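Local coordinates for DSBA-like thioredoxin domain-containing protein (Nitrosomonas europaea, PDB 2IN3) that is a putative disulfide isomerase of the DsbA family, FrnE-like subfamily, and probably acts as a thiol-disulfide oxidoreductase, at residues R98-V103 with P113-I118; T54-E59 with F89-E94; E6-W11 with V182-D187. All coordinates share one frame; numbering follows the deposited sequence.

Contact 1: residues R98-V103 with P113-I118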
loop_
_atom_site.group_PDB
_atom_site.type_symbol
_atom_site.label_atom_id
_atom_site.label_comp_id
_atom_site.label_asym_id
_atom_site.label_seq_id
_atom_site.Cartn_x
_atom_site.Cartn_y
_atom_site.Cartn_z
ATOM N N ARG A 98 -2.773 8.105 4.573
ATOM C CA ARG A 98 -2.928 8.556 5.940
ATOM C C ARG A 98 -3.768 7.597 6.812
ATOM O O ARG A 98 -3.547 7.506 8.022
ATOM C CB ARG A 98 -3.495 9.995 5.986
ATOM C CG ARG A 98 -3.672 10.577 7.380
ATOM C CD ARG A 98 -3.700 12.123 7.359
ATOM N NE ARG A 98 -4.338 12.732 6.191
ATOM C CZ ARG A 98 -5.546 13.309 6.181
ATOM N NH1 ARG A 98 -5.993 13.828 5.048
ATOM N NH2 ARG A 98 -6.313 13.354 7.272
ATOM N N GLY A 99 -4.722 6.896 6.214
ATOM C CA GLY A 99 -5.537 5.944 6.994
ATOM C C GLY A 99 -4.670 4.793 7.455
ATOM O O GLY A 99 -4.762 4.335 8.607
ATOM N N VAL A 100 -3.819 4.343 6.546
ATOM C CA VAL A 100 -2.884 3.248 6.824
ATOM C C VAL A 100 -1.902 3.683 7.962
ATOM O O VAL A 100 -1.710 2.950 8.929
ATOM C CB VAL A 100 -2.135 2.818 5.549
ATOM C CG1 VAL A 100 -1.000 1.829 5.894
ATOM C CG2 VAL A 100 -3.149 2.239 4.492
ATOM N N VAL A 101 -1.337 4.887 7.851
ATOM C CA VAL A 101 -0.421 5.441 8.853
ATOM C C VAL A 101 -1.136 5.471 10.203
ATOM O O VAL A 101 -0.556 5.073 11.216
ATOM C CB VAL A 101 0.085 6.876 8.484
ATOM C CG1 VAL A 101 0.852 7.537 9.672
ATOM C CG2 VAL A 101 0.965 6.803 7.229
ATOM N N SER A 102 -2.388 5.943 10.204
ATOM C CA SER A 102 -3.207 5.996 11.403
ATOM C C SER A 102 -3.363 4.643 12.110
ATOM O O SER A 102 -3.213 4.565 13.333
ATOM C CB SER A 102 -4.605 6.557 11.098
ATOM O OG SER A 102 -4.542 7.905 10.643
ATOM N N VAL A 103 -3.662 3.595 11.341
ATOM C CA VAL A 103 -3.825 2.259 11.903
ATOM C C VAL A 103 -2.477 1.750 12.459
ATOM O O VAL A 103 -2.433 1.062 13.485
ATOM C CB VAL A 103 -4.412 1.291 10.847
ATOM C CG1 VAL A 103 -4.338 -0.171 11.337
ATOM C CG2 VAL A 103 -5.865 1.705 10.498
ATOM N N PRO A 113 -3.899 -5.862 6.830
ATOM C CA PRO A 113 -5.348 -6.055 6.582
ATOM C C PRO A 113 -6.089 -4.761 6.208
ATOM O O PRO A 113 -6.938 -4.800 5.314
ATOM C CB PRO A 113 -5.857 -6.545 7.928
ATOM C CG PRO A 113 -4.695 -7.252 8.506
ATOM C CD PRO A 113 -3.518 -6.385 8.156
ATOM N N PHE A 114 -5.782 -3.633 6.867
ATOM C CA PHE A 114 -6.439 -2.357 6.520
ATOM C C PHE A 114 -6.084 -1.852 5.101
ATOM O O PHE A 114 -6.955 -1.399 4.349
ATOM C CB PHE A 114 -6.113 -1.276 7.546
ATOM C CG PHE A 114 -6.892 0.003 7.358
ATOM C CD1 PHE A 114 -8.270 0.045 7.622
ATOM C CD2 PHE A 114 -6.249 1.173 6.977
ATOM C CE1 PHE A 114 -8.991 1.229 7.465
ATOM C CE2 PHE A 114 -6.982 2.364 6.817
ATOM C CZ PHE A 114 -8.338 2.386 7.047
ATOM N N PHE A 115 -4.812 -1.954 4.736
ATOM C CA PHE A 115 -4.337 -1.577 3.406
ATOM C C PHE A 115 -5.130 -2.413 2.361
ATOM O O PHE A 115 -5.649 -1.886 1.344
ATOM C CB PHE A 115 -2.853 -1.905 3.316
ATOM C CG PHE A 115 -2.182 -1.421 2.057
ATOM C CD1 PHE A 115 -1.372 -0.293 2.114
ATOM C CD2 PHE A 115 -2.336 -2.090 0.833
ATOM C CE1 PHE A 115 -0.716 0.200 0.989
ATOM C CE2 PHE A 115 -1.671 -1.594 -0.331
ATOM C CZ PHE A 115 -0.869 -0.444 -0.231
ATOM N N ALA A 116 -5.199 -3.717 2.595
ATOM C CA ALA A 116 -5.889 -4.634 1.647
ATOM C C ALA A 116 -7.378 -4.298 1.585
ATOM O O ALA A 116 -7.956 -4.287 0.512
ATOM C CB ALA A 116 -5.684 -6.109 2.056
ATOM N N ALA A 117 -7.983 -3.994 2.740
ATOM C CA ALA A 117 -9.396 -3.634 2.819
ATOM C C ALA A 117 -9.695 -2.398 1.963
ATOM O O ALA A 117 -10.716 -2.372 1.277
ATOM C CB ALA A 117 -9.856 -3.430 4.301
ATOM N N ILE A 118 -8.809 -1.397 1.993
ATOM C CA ILE A 118 -8.930 -0.191 1.156
ATOM C C ILE A 118 -8.855 -0.556 -0.338
ATOM O O ILE A 118 -9.696 -0.143 -1.126
ATOM C CB ILE A 118 -7.824 0.850 1.470
ATOM C CG1 ILE A 118 -8.018 1.429 2.900
ATOM C CG2 ILE A 118 -7.814 1.951 0.421
ATOM C CD1 ILE A 118 -6.805 2.234 3.357
#
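Phe114 and Val103 meet ring to methyl where two helices of the helical part of this DsbA-like thioredoxin fold pack almost antiparallel, at 156°, with short axes 9.6 Å apart. Helices 94-106 and 111-123 follow each other in the chain and form a helical hairpin.

Along 113-118, Phe114 comes first and does most of the work. Its CB points toward the partner helix, and chi1 of -172° sets CG anti to the backbone N. Val103 CG2 sits over one face as a CH-pi contact, 3.8 Å from the ring centroid and displaced toward the CG-CD2 rim. The opposite face carries Ile118 CG1 of the same helix, one turn on, so the ring is sandwiched between two aliphatic groups. Its CE2 lies against the main chain, 3.4 Å from Gly99 C. A side chain at Gly99 would point at this ring, and even a CB would be tight against CE2; the missing side chain is what lets the phenyl reach the main chain. Leu138 and Ala139 of helix 132-141 also touch the ring.

Phe115 follows, its ring reaching Val100 CG2 through CD1 at 3.9 Å and approaching obliquely. Beyond this contact it touches Pro16, close to the Cys18 and Cys21 pair that resembles a thioredoxin-type CxxC.

Ile118 closes the walk. Its CG1 is anti to the carbonyl carbon, and CD1 beyond it leans toward the partner helix. Val100 CG2 is shared: it meets Phe114 CD2 (4.1 Å), Phe115 CD1 and, at 3.8 Å, Ile118 CD1.

Contact 2: residues T54-E59 with F89-E94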
loop_
_atom_site.group_PDB
_atom_site.type_symbol
_atom_site.label_atom_id
_atom_site.label_comp_id
_atom_site.label_asym_id
_atom_site.label_seq_id
_atom_site.Cartn_x
_atom_site.Cartn_y
_atom_site.Cartn_z
ATOM N N THR A 54 -7.827 17.826 -8.818
ATOM C CA THR A 54 -8.394 18.097 -10.141
ATOM C C THR A 54 -8.928 16.784 -10.720
ATOM O O THR A 54 -8.363 15.719 -10.452
ATOM C CB THR A 54 -7.374 18.764 -11.122
ATOM O OG1 THR A 54 -6.472 17.776 -11.643
ATOM C CG2 THR A 54 -6.586 19.888 -10.442
ATOM N N PRO A 55 -10.043 16.848 -11.473
ATOM C CA PRO A 55 -10.577 15.637 -12.094
ATOM C C PRO A 55 -9.549 14.877 -12.930
ATOM O O PRO A 55 -8.634 15.464 -13.519
ATOM C CB PRO A 55 -11.715 16.161 -12.970
ATOM C CG PRO A 55 -12.150 17.404 -12.287
ATOM C CD PRO A 55 -10.895 18.021 -11.743
ATOM N N LEU A 56 -9.703 13.562 -12.929
ATOM C CA LEU A 56 -8.904 12.659 -13.737
ATOM C C LEU A 56 -9.191 12.921 -15.226
ATOM O O LEU A 56 -10.356 12.976 -15.634
ATOM C CB LEU A 56 -9.259 11.226 -13.330
ATOM C CG LEU A 56 -8.473 10.060 -13.899
ATOM C CD1 LEU A 56 -7.005 10.244 -13.556
ATOM C CD2 LEU A 56 -9.020 8.747 -13.368
ATOM N N LEU A 57 -8.139 13.132 -16.020
ATOM C CA LEU A 57 -8.289 13.354 -17.463
ATOM C C LEU A 57 -8.496 12.039 -18.236
ATOM O O LEU A 57 -7.987 11.014 -17.821
ATOM C CB LEU A 57 -7.091 14.131 -18.012
ATOM C CG LEU A 57 -7.049 15.644 -17.707
ATOM C CD1 LEU A 57 -5.619 16.172 -17.802
ATOM C CD2 LEU A 57 -7.984 16.468 -18.603
ATOM N N PRO A 58 -9.245 12.073 -19.365
ATOM C CA PRO A 58 -9.610 10.855 -20.111
ATOM C C PRO A 58 -8.432 9.976 -20.520
ATOM O O PRO A 58 -8.527 8.760 -20.384
ATOM C CB PRO A 58 -10.312 11.396 -21.364
ATOM C CG PRO A 58 -10.807 12.741 -20.968
ATOM C CD PRO A 58 -9.800 13.282 -20.004
ATOM N N GLU A 59 -7.361 10.585 -21.040
ATOM C CA GLU A 59 -6.148 9.862 -21.466
ATOM C C GLU A 59 -5.497 9.147 -20.303
ATOM O O GLU A 59 -5.065 7.985 -20.419
ATOM C CB GLU A 59 -5.129 10.838 -22.050
ATOM C CG GLU A 59 -5.205 11.006 -23.544
ATOM C CD GLU A 59 -4.621 12.332 -24.007
ATOM O OE1 GLU A 59 -3.881 12.970 -23.220
ATOM O OE2 GLU A 59 -4.909 12.745 -25.149
ATOM N N PHE A 89 -14.311 12.035 -10.988
ATOM C CA PHE A 89 -13.559 11.374 -9.945
ATOM C C PHE A 89 -12.202 12.050 -9.777
ATOM O O PHE A 89 -11.522 12.354 -10.769
ATOM C CB PHE A 89 -13.375 9.879 -10.247
ATOM C CG PHE A 89 -12.650 9.148 -9.169
ATOM C CD1 PHE A 89 -13.290 8.846 -7.963
ATOM C CD2 PHE A 89 -11.312 8.803 -9.334
ATOM C CE1 PHE A 89 -12.608 8.183 -6.945
ATOM C CE2 PHE A 89 -10.615 8.143 -8.330
ATOM C CZ PHE A 89 -11.257 7.827 -7.135
ATOM N N ILE A 90 -11.828 12.291 -8.522
ATOM C CA ILE A 90 -10.564 12.936 -8.193
ATOM C C ILE A 90 -9.640 11.878 -7.580
ATOM O O ILE A 90 -9.955 11.276 -6.547
ATOM C CB ILE A 90 -10.761 14.146 -7.250
ATOM C CG1 ILE A 90 -11.642 15.211 -7.933
ATOM C CG2 ILE A 90 -9.410 14.735 -6.816
ATOM C CD1 ILE A 90 -11.894 16.442 -7.097
ATOM N N TYR A 91 -8.506 11.657 -8.228
ATOM C CA TYR A 91 -7.595 10.580 -7.862
ATOM C C TYR A 91 -6.602 11.020 -6.750
ATOM O O TYR A 91 -5.382 11.083 -6.972
ATOM C CB TYR A 91 -6.878 10.063 -9.126
ATOM C CG TYR A 91 -6.536 8.594 -9.051
ATOM C CD1 TYR A 91 -7.296 7.642 -9.737
ATOM C CD2 TYR A 91 -5.468 8.149 -8.266
ATOM C CE1 TYR A 91 -6.991 6.286 -9.656
ATOM C CE2 TYR A 91 -5.161 6.789 -8.166
ATOM C CZ TYR A 91 -5.924 5.872 -8.861
ATOM O OH TYR A 91 -5.610 4.549 -8.751
ATOM N N ASP A 92 -7.144 11.324 -5.565
ATOM C CA ASP A 92 -6.352 11.774 -4.415
ATOM C C ASP A 92 -5.925 10.606 -3.534
ATOM O O ASP A 92 -6.742 10.034 -2.794
ATOM C CB ASP A 92 -7.116 12.809 -3.577
ATOM C CG ASP A 92 -6.286 13.352 -2.405
ATOM O OD1 ASP A 92 -5.041 13.162 -2.389
ATOM O OD2 ASP A 92 -6.870 13.985 -1.487
ATOM N N THR A 93 -4.647 10.248 -3.611
ATOM C CA THR A 93 -4.149 9.071 -2.904
ATOM C C THR A 93 -3.733 9.350 -1.442
ATOM O O THR A 93 -3.499 8.414 -0.676
ATOM C CB THR A 93 -2.981 8.393 -3.664
ATOM O OG1 THR A 93 -1.893 9.304 -3.752
ATOM C CG2 THR A 93 -3.365 7.999 -5.117
ATOM N N GLU A 94 -3.677 10.611 -1.032
ATOM C CA GLU A 94 -3.159 10.923 0.299
ATOM C C GLU A 94 -4.013 10.433 1.478
ATOM O O GLU A 94 -3.449 9.929 2.468
ATOM C CB GLU A 94 -2.786 12.421 0.439
ATOM C CG GLU A 94 -2.059 12.781 1.726
ATOM C CD GLU A 94 -3.004 13.048 2.882
ATOM O OE1 GLU A 94 -4.202 13.270 2.606
ATOM O OE2 GLU A 94 -2.560 13.053 4.060
HETATM O O HOH W 1 -7.990 12.842 -10.458
HETATM O O HOH W 2 -12.596 12.374 -13.675
#
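Leu56 meets Phe89 and Tyr91 where the loop leading into helix 58-75 runs beside the loop before helix 94-106. From Leu56, CB lies 3.6 Å from Phe89 O, the carbonyl that also accepts the backbone bond Leu56 N to Phe89 O (3.1 Å, 166° at the hydrogen). CG stands anti to the backbone N (chi1 -173°), and at the tip CD2 reaches Tyr91 CD1 at 4.2 Å, the two side chains lying side by side and pointing the same way. The Leu56 side chain also touches Ile64 of helix 58-75. Tyr91, the centre of an inverse gamma turn, meets the edge of the Phe89 ring with CD1, while Tyr91 OH is hydrogen-bonded to Met17 O. Water 1 links the loops further, donating to Thr54 O and accepting from Tyr91 N. Over Thr54, Ile90 lays CG2 at 3.9 Å from the Thr54 carbonyl oxygen, and its CG1 is 4.2 Å from Pro55 N. An alanine at Ile90 would probably open a gap over Thr54 and Pro55, leaving their backbone without this aliphatic cover. Asp92 OD1 caps the following helix by accepting from Glu94 N. The polar link between these two surface loops is made by main-chain groups and water, with apolar side chains packed beside it.

Contact 3: residues E6-W11 with V182-D187; sequences EKPVLW and VESGTD
Trp11 NE1 donates to Glu183 OE1 at 2.9 Å, crossing between neighbouring antiparallel strands of the thioredoxin-fold sheet. The bond is somewhat bent, 152° at the hydrogen; the N-H meets the oxygen from above the carboxylate plane, and the carboxylate stands 72° to the indole. Glu183 CB lies at the indole edge, 3.7 Å from NE1, while Val9 CG1 sits over one indole face. Glu183 CG is anti to its backbone N (chi1 -178°), the chain stays extended beyond it, and the side chain crosses Trp11 obliquely, with OE1 at NE1.

What sets the register is the hydrogen-bonded pair Val9-Glu183, closed by Val9 N to Glu183 O (3.0 Å) and Glu183 N to Val9 O (2.8 Å). Leu10 and Val182 form the next, non-hydrogen-bonded pair on the other face of the sheet, with Leu10 CD1 3.7 Å from Val182 CG2. On that side Pro8 CB packs on Val182 CG1 at 4.0 Å. Past Ser184 the chain reverses through a type II' turn to Asp187, with Gly185 at positive phi.

Strand 9-14 lies between 40-45 and 179-184, and strand 187-192 flanks the latter. Helix 198-211 covers the Leu10-Val182 face through Leu205 and Trp208, whereas Trp172 packs edge-to-face with Trp11 and also touches Glu183.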
loop_
_atom_site.group_PDB
_atom_site.type_symbol
_atom_site.label_atom_id
_atom_site.label_comp_id
_atom_site.label_asym_id
_atom_site.label_seq_id
_atom_site.Cartn_x
_atom_site.Cartn_y
_atom_site.Cartn_z
ATOM N N GLU A 6 17.508 -7.766 17.388
ATOM C CA GLU A 6 16.751 -6.819 16.500
ATOM C C GLU A 6 16.679 -7.286 15.044
ATOM O O GLU A 6 17.691 -7.337 14.333
ATOM C CB GLU A 6 17.356 -5.411 16.574
ATOM C CG GLU A 6 16.553 -4.332 15.833
ATOM C CD GLU A 6 15.246 -3.942 16.540
ATOM O OE1 GLU A 6 15.005 -4.404 17.681
ATOM O OE2 GLU A 6 14.460 -3.162 15.949
ATOM N N LYS A 7 15.469 -7.618 14.602
ATOM C CA LYS A 7 15.263 -8.082 13.251
ATOM C C LYS A 7 15.391 -6.947 12.253
ATOM O O LYS A 7 14.993 -5.822 12.545
ATOM C CB LYS A 7 13.878 -8.713 13.103
ATOM C CG LYS A 7 13.804 -10.117 13.634
ATOM C CD LYS A 7 12.542 -10.788 13.172
ATOM C CE LYS A 7 11.359 -10.083 13.715
ATOM N NZ LYS A 7 10.184 -10.968 13.603
ATOM N N PRO A 8 15.926 -7.254 11.055
ATOM C CA PRO A 8 15.885 -6.312 9.961
ATOM C C PRO A 8 14.434 -6.008 9.623
ATOM O O PRO A 8 13.547 -6.835 9.900
ATOM C CB PRO A 8 16.532 -7.085 8.812
ATOM C CG PRO A 8 17.421 -8.067 9.478
ATOM C CD PRO A 8 16.626 -8.496 10.676
ATOM N N VAL A 9 14.199 -4.844 9.029
ATOM C CA VAL A 9 12.854 -4.428 8.671
ATOM C C VAL A 9 12.761 -4.528 7.168
ATOM O O VAL A 9 13.677 -4.108 6.446
ATOM C CB VAL A 9 12.536 -2.959 9.129
ATOM C CG1 VAL A 9 11.189 -2.491 8.564
ATOM C CG2 VAL A 9 12.553 -2.828 10.648
ATOM N N LEU A 10 11.666 -5.108 6.709
ATOM C CA LEU A 10 11.370 -5.184 5.289
ATOM C C LEU A 10 10.228 -4.193 5.083
ATOM O O LEU A 10 9.081 -4.411 5.549
ATOM C CB LEU A 10 10.968 -6.616 4.873
ATOM C CG LEU A 10 10.551 -6.772 3.386
ATOM C CD1 LEU A 10 11.705 -6.474 2.427
ATOM C CD2 LEU A 10 9.956 -8.165 3.084
ATOM N N TRP A 11 10.576 -3.072 4.464
ATOM C CA TRP A 11 9.598 -2.037 4.118
ATOM C C TRP A 11 8.850 -2.353 2.820
ATOM O O TRP A 11 9.467 -2.485 1.751
ATOM C CB TRP A 11 10.283 -0.667 3.985
ATOM C CG TRP A 11 10.809 -0.115 5.262
ATOM C CD1 TRP A 11 12.118 -0.059 5.661
ATOM C CD2 TRP A 11 10.039 0.470 6.322
ATOM N NE1 TRP A 11 12.212 0.535 6.910
ATOM C CE2 TRP A 11 10.952 0.873 7.330
ATOM C CE3 TRP A 11 8.663 0.690 6.516
ATOM C CZ2 TRP A 11 10.533 1.478 8.533
ATOM C CZ3 TRP A 11 8.249 1.313 7.709
ATOM C CH2 TRP A 11 9.183 1.688 8.694
ATOM N N VAL A 182 14.944 -3.562 2.377
ATOM C CA VAL A 182 15.402 -4.002 3.692
ATOM C C VAL A 182 16.251 -2.917 4.367
ATOM O O VAL A 182 17.179 -2.359 3.781
ATOM C CB VAL A 182 16.192 -5.342 3.643
ATOM C CG1 VAL A 182 16.632 -5.742 5.056
ATOM C CG2 VAL A 182 15.336 -6.462 3.035
ATOM N N GLU A 183 15.895 -2.603 5.600
ATOM C CA GLU A 183 16.650 -1.658 6.391
ATOM C C GLU A 183 17.192 -2.430 7.571
ATOM O O GLU A 183 16.437 -3.010 8.367
ATOM C CB GLU A 183 15.750 -0.506 6.846
ATOM C CG GLU A 183 16.474 0.554 7.632
ATOM C CD GLU A 183 15.701 1.854 7.708
ATOM O OE1 GLU A 183 14.490 1.828 8.048
ATOM O OE2 GLU A 183 16.327 2.907 7.434
ATOM N N SER A 184 18.511 -2.456 7.661
ATOM C CA SER A 184 19.176 -3.159 8.730
ATOM C C SER A 184 20.242 -2.228 9.309
ATOM O O SER A 184 21.240 -1.907 8.644
ATOM C CB SER A 184 19.784 -4.464 8.217
ATOM O OG SER A 184 20.475 -5.109 9.266
ATOM N N GLY A 185 19.990 -1.765 10.532
ATOM C CA GLY A 185 20.894 -0.845 11.220
ATOM C C GLY A 185 20.932 0.438 10.425
ATOM O O GLY A 185 19.895 1.034 10.146
ATOM N N THR A 186 22.132 0.808 10.006
ATOM C CA THR A 186 22.371 2.014 9.217
ATOM C C THR A 186 22.104 1.822 7.707
ATOM O O THR A 186 22.011 2.805 6.960
ATOM C CB THR A 186 23.818 2.537 9.522
ATOM O OG1 THR A 186 23.763 3.424 10.645
ATOM C CG2 THR A 186 24.485 3.255 8.334
ATOM N N ASP A 187 21.935 0.567 7.281
ATOM C CA ASP A 187 21.982 0.214 5.863
ATOM C C ASP A 187 20.601 -0.050 5.277
ATOM O O ASP A 187 19.713 -0.537 5.966
ATOM C CB ASP A 187 22.866 -1.018 5.661
ATOM C CG ASP A 187 24.288 -0.805 6.148
ATOM O OD1 ASP A 187 24.971 0.106 5.627
ATOM O OD2 ASP A 187 24.721 -1.550 7.055
#

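Overall arrangement
Contact 1 is the buried one, contact 2 lies at the surface, and contact 3 is partly buried in the sheet. Their chemistry follows: contact 1 joins two helices by apolar and CH-pi packing without a hydrogen bond between them, contact 2 relies on a backbone bond and water between loops, and contact 3 combines backbone pairing of strands with a side-chain bond. Contacts 1 and 2 share helix 94-106, since residues 89-94 run into it and 98-103 lie on it; their centres are 20 Å apart. Contact 3 joins chain regions 171 residues apart at their nearest ends, and both other contacts fall between its segments. Contacts 2 and 3 lie on opposite sides of the chain's centre, about 35 Å apart between centres.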